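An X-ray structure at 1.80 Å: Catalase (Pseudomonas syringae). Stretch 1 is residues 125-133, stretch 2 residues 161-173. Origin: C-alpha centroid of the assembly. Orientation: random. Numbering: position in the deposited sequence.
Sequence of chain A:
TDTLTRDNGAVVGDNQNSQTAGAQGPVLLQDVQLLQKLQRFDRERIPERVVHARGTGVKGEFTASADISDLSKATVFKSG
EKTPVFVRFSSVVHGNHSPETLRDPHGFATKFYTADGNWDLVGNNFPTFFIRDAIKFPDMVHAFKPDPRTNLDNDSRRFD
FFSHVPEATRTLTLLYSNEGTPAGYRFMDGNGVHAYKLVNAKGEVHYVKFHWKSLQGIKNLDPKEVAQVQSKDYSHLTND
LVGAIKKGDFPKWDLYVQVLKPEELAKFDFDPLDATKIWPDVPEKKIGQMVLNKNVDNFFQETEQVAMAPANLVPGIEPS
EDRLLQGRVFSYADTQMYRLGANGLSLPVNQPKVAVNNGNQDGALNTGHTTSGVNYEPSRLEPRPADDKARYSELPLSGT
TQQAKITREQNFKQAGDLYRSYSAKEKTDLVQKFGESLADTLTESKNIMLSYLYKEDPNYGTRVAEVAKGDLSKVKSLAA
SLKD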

ATOM      1  N   ASN A 125     -25.915  -2.076  19.411  1.00  7.91           N
ATOM      2  CA  ASN A 125     -26.879  -2.101  20.525  1.00  8.87           C
ATOM      3  C   ASN A 125     -28.212  -1.613  19.991  1.00 10.44           C
ATOM      4  O   ASN A 125     -29.255  -2.173  20.388  1.00 13.03           O
ATOM      5  CB  ASN A 125     -26.346  -1.298  21.727  1.00  8.91           C
ATOM      6  CG  ASN A 125     -26.272   0.199  21.453  1.00 11.07           C
ATOM      7  OD1 ASN A 125     -25.957   0.611  20.333  1.00 10.98           O
ATOM      8  ND2 ASN A 125     -26.564   1.054  22.448  1.00 12.60           N
ATOM      9  N   PHE A 126     -28.291  -0.656  19.048  1.00  7.47           N
ATOM     10  CA  PHE A 126     -29.626  -0.220  18.603  1.00  8.58           C
ATOM     11  C   PHE A 126     -30.211  -1.271  17.667  1.00  6.31           C
ATOM     12  O   PHE A 126     -29.514  -1.786  16.793  1.00  7.14           O
ATOM     13  CB  PHE A 126     -29.564   1.100  17.825  1.00  8.00           C
ATOM     14  CG  PHE A 126     -29.108   2.322  18.559  1.00  9.32           C
ATOM     15  CD1 PHE A 126     -29.002   2.376  19.932  1.00  9.67           C
ATOM     16  CD2 PHE A 126     -28.826   3.471  17.797  1.00  8.54           C
ATOM     17  CE1 PHE A 126     -28.544   3.521  20.570  1.00  7.41           C
ATOM     18  CE2 PHE A 126     -28.430   4.636  18.455  1.00  8.70           C
ATOM     19  CZ  PHE A 126     -28.287   4.658  19.832  1.00  6.88           C
ATOM     20  N   PRO A 127     -31.487  -1.582  17.788  1.00  5.07           N
ATOM     21  CA  PRO A 127     -32.056  -2.663  16.958  1.00  5.40           C
ATOM     22  C   PRO A 127     -32.453  -2.266  15.557  1.00  7.22           C
ATOM     23  O   PRO A 127     -32.925  -3.024  14.700  1.00  6.55           O
ATOM     24  CB  PRO A 127     -33.310  -3.098  17.756  1.00  8.52           C
ATOM     25  CG  PRO A 127     -33.703  -1.775  18.352  1.00 10.79           C
ATOM     26  CD  PRO A 127     -32.399  -1.115  18.837  1.00  7.20           C
ATOM     27  N   THR A 128     -32.358  -0.947  15.257  1.00  7.75           N
ATOM     28  CA  THR A 128     -32.757  -0.402  13.967  1.00  7.62           C
ATOM     29  C   THR A 128     -31.608   0.519  13.501  1.00  9.02           C
ATOM     30  O   THR A 128     -30.814   0.939  14.334  1.00  8.66           O
ATOM     31  CB  THR A 128     -34.063   0.408  14.024  1.00  8.06           C
ATOM     32  OG1 THR A 128     -34.101   1.370  15.086  1.00  8.12           O
ATOM     33  CG2 THR A 128     -35.204  -0.603  14.228  1.00  9.21           C
ATOM     34  N   PHE A 129     -31.658   0.898  12.236  1.00  8.68           N
ATOM     35  CA  PHE A 129     -30.624   1.793  11.690  1.00  8.10           C
ATOM     36  C   PHE A 129     -31.277   3.037  11.106  1.00  6.71           C
ATOM     37  O   PHE A 129     -32.521   3.135  11.081  1.00 10.53           O
ATOM     38  CB  PHE A 129     -29.848   1.030  10.612  1.00  9.77           C
ATOM     39  CG  PHE A 129     -28.471   1.626  10.454  1.00 13.85           C
ATOM     40  CD1 PHE A 129     -28.077   2.181   9.239  1.00 14.98           C
ATOM     41  CD2 PHE A 129     -27.593   1.620  11.524  1.00 14.97           C
ATOM     42  CE1 PHE A 129     -26.811   2.710   9.130  1.00 14.45           C
ATOM     43  CE2 PHE A 129     -26.325   2.164  11.410  1.00 17.50           C
ATOM     44  CZ  PHE A 129     -25.942   2.722  10.201  1.00 16.65           C
ATOM     45  N   PHE A 130     -30.501   4.051  10.772  1.00  6.81           N
ATOM     46  CA  PHE A 130     -31.060   5.302  10.291  1.00  6.50           C
ATOM     47  C   PHE A 130     -31.509   5.212   8.851  1.00  9.60           C
ATOM     48  O   PHE A 130     -32.340   6.061   8.464  1.00 11.03           O
ATOM     49  CB  PHE A 130     -30.002   6.411  10.418  1.00  8.83           C
ATOM     50  CG  PHE A 130     -29.356   6.453  11.787  1.00  6.08           C
ATOM     51  CD1 PHE A 130     -28.160   5.799  12.042  1.00  9.68           C
ATOM     52  CD2 PHE A 130     -29.901   7.264  12.763  1.00  9.10           C
ATOM     53  CE1 PHE A 130     -27.569   5.877  13.297  1.00 10.67           C
ATOM     54  CE2 PHE A 130     -29.313   7.374  14.012  1.00  7.52           C
ATOM     55  CZ  PHE A 130     -28.155   6.668  14.289  1.00 11.78           C
ATOM     56  N   ILE A 131     -30.860   4.348   8.053  1.00  7.24           N
ATOM     57  CA  ILE A 131     -31.235   4.352   6.632  1.00  7.53           C
ATOM     58  C   ILE A 131     -31.614   2.937   6.191  1.00  7.43           C
ATOM     59  O   ILE A 131     -31.361   2.051   7.004  1.00  9.97           O
ATOM     60  CB  ILE A 131     -30.073   4.848   5.745  1.00  6.06           C
ATOM     61  CG1 ILE A 131     -28.804   4.078   6.076  1.00  7.27           C
ATOM     62  CG2 ILE A 131     -29.928   6.357   5.891  1.00  7.45           C
ATOM     63  CD1 ILE A 131     -27.626   4.322   5.107  1.00  6.24           C
ATOM     64  N   ARG A 132     -32.232   2.787   5.010  1.00  7.52           N
ATOM     65  CA  ARG A 132     -32.629   1.410   4.673  1.00  7.99           C
ATOM     66  C   ARG A 132     -32.025   0.886   3.398  1.00  9.36           C
ATOM     67  O   ARG A 132     -32.474  -0.197   2.953  1.00  9.12           O
ATOM     68  CB  ARG A 132     -34.182   1.391   4.607  1.00  8.16           C
ATOM     69  CG  ARG A 132     -34.731   2.411   3.620  1.00  8.26           C
ATOM     70  CD  ARG A 132     -36.213   2.229   3.401  1.00 10.37           C
ATOM     71  NE  ARG A 132     -37.100   2.264   4.553  1.00  9.76           N
ATOM     72  CZ  ARG A 132     -38.028   3.217   4.687  1.00 10.78           C
ATOM     73  NH1 ARG A 132     -38.881   3.123   5.704  1.00  9.65           N
ATOM     74  NH2 ARG A 132     -38.057   4.245   3.815  1.00  8.24           N
ATOM     75  N   ASP A 133     -31.133   1.676   2.755  1.00  6.83           N
ATOM     76  CA  ASP A 133     -30.523   1.190   1.519  1.00  9.01           C
ATOM     77  C   ASP A 133     -29.053   1.537   1.597  1.00  6.89           C
ATOM     78  O   ASP A 133     -28.763   2.691   1.905  1.00  8.49           O
ATOM     79  CB  ASP A 133     -31.216   1.758   0.258  1.00  7.97           C
ATOM     80  CG  ASP A 133     -30.749   1.131  -1.032  1.00 12.65           C
ATOM     81  OD1 ASP A 133     -29.504   1.025  -1.244  1.00 12.10           O
ATOM     82  OD2 ASP A 133     -31.565   0.719  -1.932  1.00 11.52           O
ATOM     83  N   PHE A 161     -28.999  16.595   5.871  1.00  7.18           N
ATOM     84  CA  PHE A 161     -29.181  15.266   5.250  1.00  7.30           C
ATOM     85  C   PHE A 161     -30.472  14.600   5.691  1.00  6.19           C
ATOM     86  O   PHE A 161     -31.346  14.251   4.868  1.00  8.23           O
ATOM     87  CB  PHE A 161     -27.973  14.357   5.606  1.00  7.33           C
ATOM     88  CG  PHE A 161     -28.059  12.943   5.088  1.00  6.44           C
ATOM     89  CD1 PHE A 161     -27.952  12.591   3.756  1.00  5.79           C
ATOM     90  CD2 PHE A 161     -28.332  11.950   6.011  1.00  6.10           C
ATOM     91  CE1 PHE A 161     -28.048  11.270   3.330  1.00  6.90           C
ATOM     92  CE2 PHE A 161     -28.438  10.622   5.602  1.00  5.53           C
ATOM     93  CZ  PHE A 161     -28.292  10.292   4.285  1.00  5.32           C
ATOM     94  N   PHE A 162     -30.643  14.462   7.012  1.00  7.43           N
ATOM     95  CA  PHE A 162     -31.773  13.712   7.560  1.00  7.13           C
ATOM     96  C   PHE A 162     -33.132  14.379   7.377  1.00  8.40           C
ATOM     97  O   PHE A 162     -34.155  13.677   7.367  1.00  6.92           O
ATOM     98  CB  PHE A 162     -31.555  13.373   9.041  1.00  6.73           C
ATOM     99  CG  PHE A 162     -30.551  12.266   9.263  1.00  8.03           C
ATOM    100  CD1 PHE A 162     -29.471  12.407  10.102  1.00 10.50           C
ATOM    101  CD2 PHE A 162     -30.758  11.045   8.638  1.00 11.46           C
ATOM    102  CE1 PHE A 162     -28.580  11.332  10.340  1.00  9.84           C
ATOM    103  CE2 PHE A 162     -29.883   9.992   8.846  1.00  9.00           C
ATOM    104  CZ  PHE A 162     -28.812  10.140   9.686  1.00  8.64           C
ATOM    105  N   SER A 163     -33.173  15.677   7.076  1.00  8.58           N
ATOM    106  CA  SER A 163     -34.411  16.338   6.644  1.00  8.59           C
ATOM    107  C   SER A 163     -34.953  15.745   5.346  1.00  9.91           C
ATOM    108  O   SER A 163     -36.176  15.819   5.114  1.00 11.67           O
ATOM    109  CB  SER A 163     -34.213  17.857   6.494  1.00  9.07           C
ATOM    110  OG  SER A 163     -33.452  18.206   5.354  1.00  9.96           O
ATOM    111  N   HIS A 164     -34.177  15.038   4.509  1.00  7.48           N
ATOM    112  CA  HIS A 164     -34.666  14.321   3.357  1.00  9.46           C
ATOM    113  C   HIS A 164     -34.901  12.840   3.650  1.00  8.91           C
ATOM    114  O   HIS A 164     -35.168  12.041   2.749  1.00  9.88           O
ATOM    115  CB  HIS A 164     -33.590  14.372   2.232  1.00 10.69           C
ATOM    116  CG  HIS A 164     -33.151  15.771   1.896  1.00 11.16           C
ATOM    117  ND1 HIS A 164     -32.231  16.422   2.696  1.00 10.84           N
ATOM    118  CD2 HIS A 164     -33.497  16.638   0.902  1.00 10.42           C
ATOM    119  CE1 HIS A 164     -32.014  17.646   2.220  1.00 10.01           C
ATOM    120  NE2 HIS A 164     -32.767  17.774   1.144  1.00  9.99           N
ATOM    121  N   VAL A 165     -34.737  12.411   4.914  1.00  8.78           N
ATOM    122  CA  VAL A 165     -34.763  10.999   5.296  1.00  8.98           C
ATOM    123  C   VAL A 165     -35.671  10.724   6.485  1.00  8.34           C
ATOM    124  O   VAL A 165     -35.286  10.475   7.624  1.00  7.63           O
ATOM    125  CB  VAL A 165     -33.304  10.571   5.643  1.00 10.47           C
ATOM    126  CG1 VAL A 165     -33.223   9.041   5.857  1.00  9.18           C
ATOM    127  CG2 VAL A 165     -32.290  10.924   4.555  1.00 10.50           C
ATOM    128  N   PRO A 166     -36.981  10.709   6.274  1.00  8.67           N
ATOM    129  CA  PRO A 166     -38.015  10.488   7.256  1.00  9.82           C
ATOM    130  C   PRO A 166     -37.912   9.083   7.889  1.00  8.03           C
ATOM    131  O   PRO A 166     -38.268   8.913   9.085  1.00  7.85           O
ATOM    132  CB  PRO A 166     -39.394  10.662   6.525  1.00 11.44           C
ATOM    133  CG  PRO A 166     -39.013  10.496   5.078  1.00 11.58           C
ATOM    134  CD  PRO A 166     -37.547  10.892   4.924  1.00 10.58           C
ATOM    135  N   GLU A 167     -37.288   8.152   7.173  1.00  6.87           N
ATOM    136  CA  GLU A 167     -37.049   6.814   7.722  1.00  8.52           C
ATOM    137  C   GLU A 167     -36.031   6.799   8.861  1.00  8.11           C
ATOM    138  O   GLU A 167     -35.997   5.826   9.653  1.00  7.84           O
ATOM    139  CB  GLU A 167     -36.706   5.821   6.629  1.00 10.73           C
ATOM    140  CG  GLU A 167     -35.363   6.117   5.943  1.00 10.96           C
ATOM    141  CD  GLU A 167     -35.576   6.936   4.653  1.00 14.85           C
ATOM    142  OE1 GLU A 167     -34.797   6.632   3.701  1.00 13.90           O
ATOM    143  OE2 GLU A 167     -36.430   7.889   4.639  1.00 12.60           O
ATOM    144  N   ALA A 168     -35.215   7.846   9.048  1.00  6.36           N
ATOM    145  CA  ALA A 168     -34.285   7.932  10.190  1.00  7.35           C
ATOM    146  C   ALA A 168     -34.871   8.353  11.541  1.00  7.66           C
ATOM    147  O   ALA A 168     -34.237   8.226  12.586  1.00  6.36           O
ATOM    148  CB  ALA A 168     -33.242   8.970   9.859  1.00  5.80           C
ATOM    149  N   THR A 169     -36.177   8.658  11.574  1.00  7.49           N
ATOM    150  CA  THR A 169     -36.821   9.160  12.772  1.00  7.15           C
ATOM    151  C   THR A 169     -36.720   8.204  13.946  1.00  6.16           C
ATOM    152  O   THR A 169     -36.374   8.620  15.074  1.00  8.72           O
ATOM    153  CB  THR A 169     -38.295   9.546  12.502  1.00  6.69           C
ATOM    154  OG1 THR A 169     -38.286  10.403  11.358  1.00  7.58           O
ATOM    155  CG2 THR A 169     -39.030  10.283  13.628  1.00  6.38           C
ATOM    156  N   ARG A 170     -37.001   6.915  13.724  1.00  4.89           N
ATOM    157  CA  ARG A 170     -36.955   6.004  14.907  1.00  6.61           C
ATOM    158  C   ARG A 170     -35.540   5.905  15.450  1.00  5.70           C
ATOM    159  O   ARG A 170     -35.326   5.997  16.671  1.00  6.08           O
ATOM    160  CB  ARG A 170     -37.465   4.626  14.406  1.00  5.69           C
ATOM    161  CG  ARG A 170     -37.585   3.612  15.569  1.00  8.73           C
ATOM    162  CD  ARG A 170     -37.675   2.171  15.013  1.00  9.45           C
ATOM    163  NE  ARG A 170     -38.069   1.358  16.171  1.00 10.75           N
ATOM    164  CZ  ARG A 170     -37.397   0.937  17.246  1.00  9.86           C
ATOM    165  NH1 ARG A 170     -36.095   1.066  17.407  1.00  6.72           N
ATOM    166  NH2 ARG A 170     -38.133   0.300  18.162  1.00 10.01           N
ATOM    167  N   THR A 171     -34.534   5.691  14.617  1.00  5.87           N
ATOM    168  CA  THR A 171     -33.174   5.546  15.149  1.00  5.83           C
ATOM    169  C   THR A 171     -32.573   6.837  15.666  1.00  3.88           C
ATOM    170  O   THR A 171     -31.778   6.817  16.622  1.00  3.38           O
ATOM    171  CB  THR A 171     -32.254   4.775  14.187  1.00  7.70           C
ATOM    172  OG1 THR A 171     -33.023   3.574  13.849  1.00  8.84           O
ATOM    173  CG2 THR A 171     -30.942   4.372  14.820  1.00  6.15           C
ATOM    174  N   LEU A 172     -32.902   8.022  15.134  1.00  5.66           N
ATOM    175  CA  LEU A 172     -32.470   9.265  15.748  1.00  6.29           C
ATOM    176  C   LEU A 172     -33.093   9.429  17.127  1.00  7.29           C
ATOM    177  O   LEU A 172     -32.488   9.999  18.034  1.00  7.76           O
ATOM    178  CB  LEU A 172     -32.915  10.480  14.881  1.00  7.60           C
ATOM    179  CG  LEU A 172     -32.091  10.543  13.588  1.00  8.04           C
ATOM    180  CD1 LEU A 172     -32.791  11.534  12.662  1.00 10.08           C
ATOM    181  CD2 LEU A 172     -30.665  10.951  13.965  1.00  6.87           C
ATOM    182  N   THR A 173     -34.269   8.883  17.357  1.00  9.78           N
ATOM    183  CA  THR A 173     -34.915   8.919  18.695  1.00  7.43           C
ATOM    184  C   THR A 173     -34.086   8.075  19.638  1.00  9.98           C
ATOM    185  O   THR A 173     -33.744   8.547  20.744  1.00 11.77           O
ATOM    186  CB  THR A 173     -36.350   8.350  18.574  1.00  7.00           C
ATOM    187  OG1 THR A 173     -37.059   9.273  17.749  1.00  7.43           O
ATOM    188  CG2 THR A 173     -37.109   8.200  19.886  1.00  6.88           C
TER
HETATM  189  O   HOH W   1     -34.648   4.707  11.802  1.00  8.30           O
HETATM  190  O   HOH W   2     -32.554   5.069   3.197  1.00  9.53           O
HETATM  191  O   HOH W   3     -36.255   5.110   1.694  1.00 27.60           O

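What lets Thr171 serve both a polar and an apolar neighbour? Its CA-to-CB bond points toward stretch 1, and the m rotamer (chi1 -50°) sends its two branches to different partners. Thr171 OG1 hydrogen-bonds Thr128 OG1 at 2.7 Å, while Thr171 CG2 sits over one face of the Phe130 ring, 3.6 Å from its centroid, a CH-pi contact. A beta-branched residue with one hydroxyl and one methyl suits this buried place.

How does Arg170 reach the same spot? Its CA-to-CB bond leaves sideways, but chi1 to chi3 are all t, and this extended chain carries Arg170 NH1 to Thr128 OG1, 3.1 Å away, as a hydrogen-bond donor. Thr128, in the p rotamer, thus meets two partners through one hydroxyl.

What surrounds the Phe130 side chain? With chi1 m and chi2 95°, its ring also reaches Leu172, Phe130 CE2 to Leu172 CD2 at 3.8 Å, while Phe130 CB lies 3.9 Å from Phe162 CE2 and 4.2 Å from Ala168 CB. Here the backbones come close, with Phe130 CA 4.2 Å from Ala168 CA and Phe130 O 3.2 Å from Ala168 CA.

What joins the more exposed side? Glu167 CB lies over one face of the Arg132 guanidinium, 3.5 Å from Arg132 NH2. Water 3 bridges Arg132 NH2 and Glu167 OE1; water 2 links that OE1 to Arg132 N.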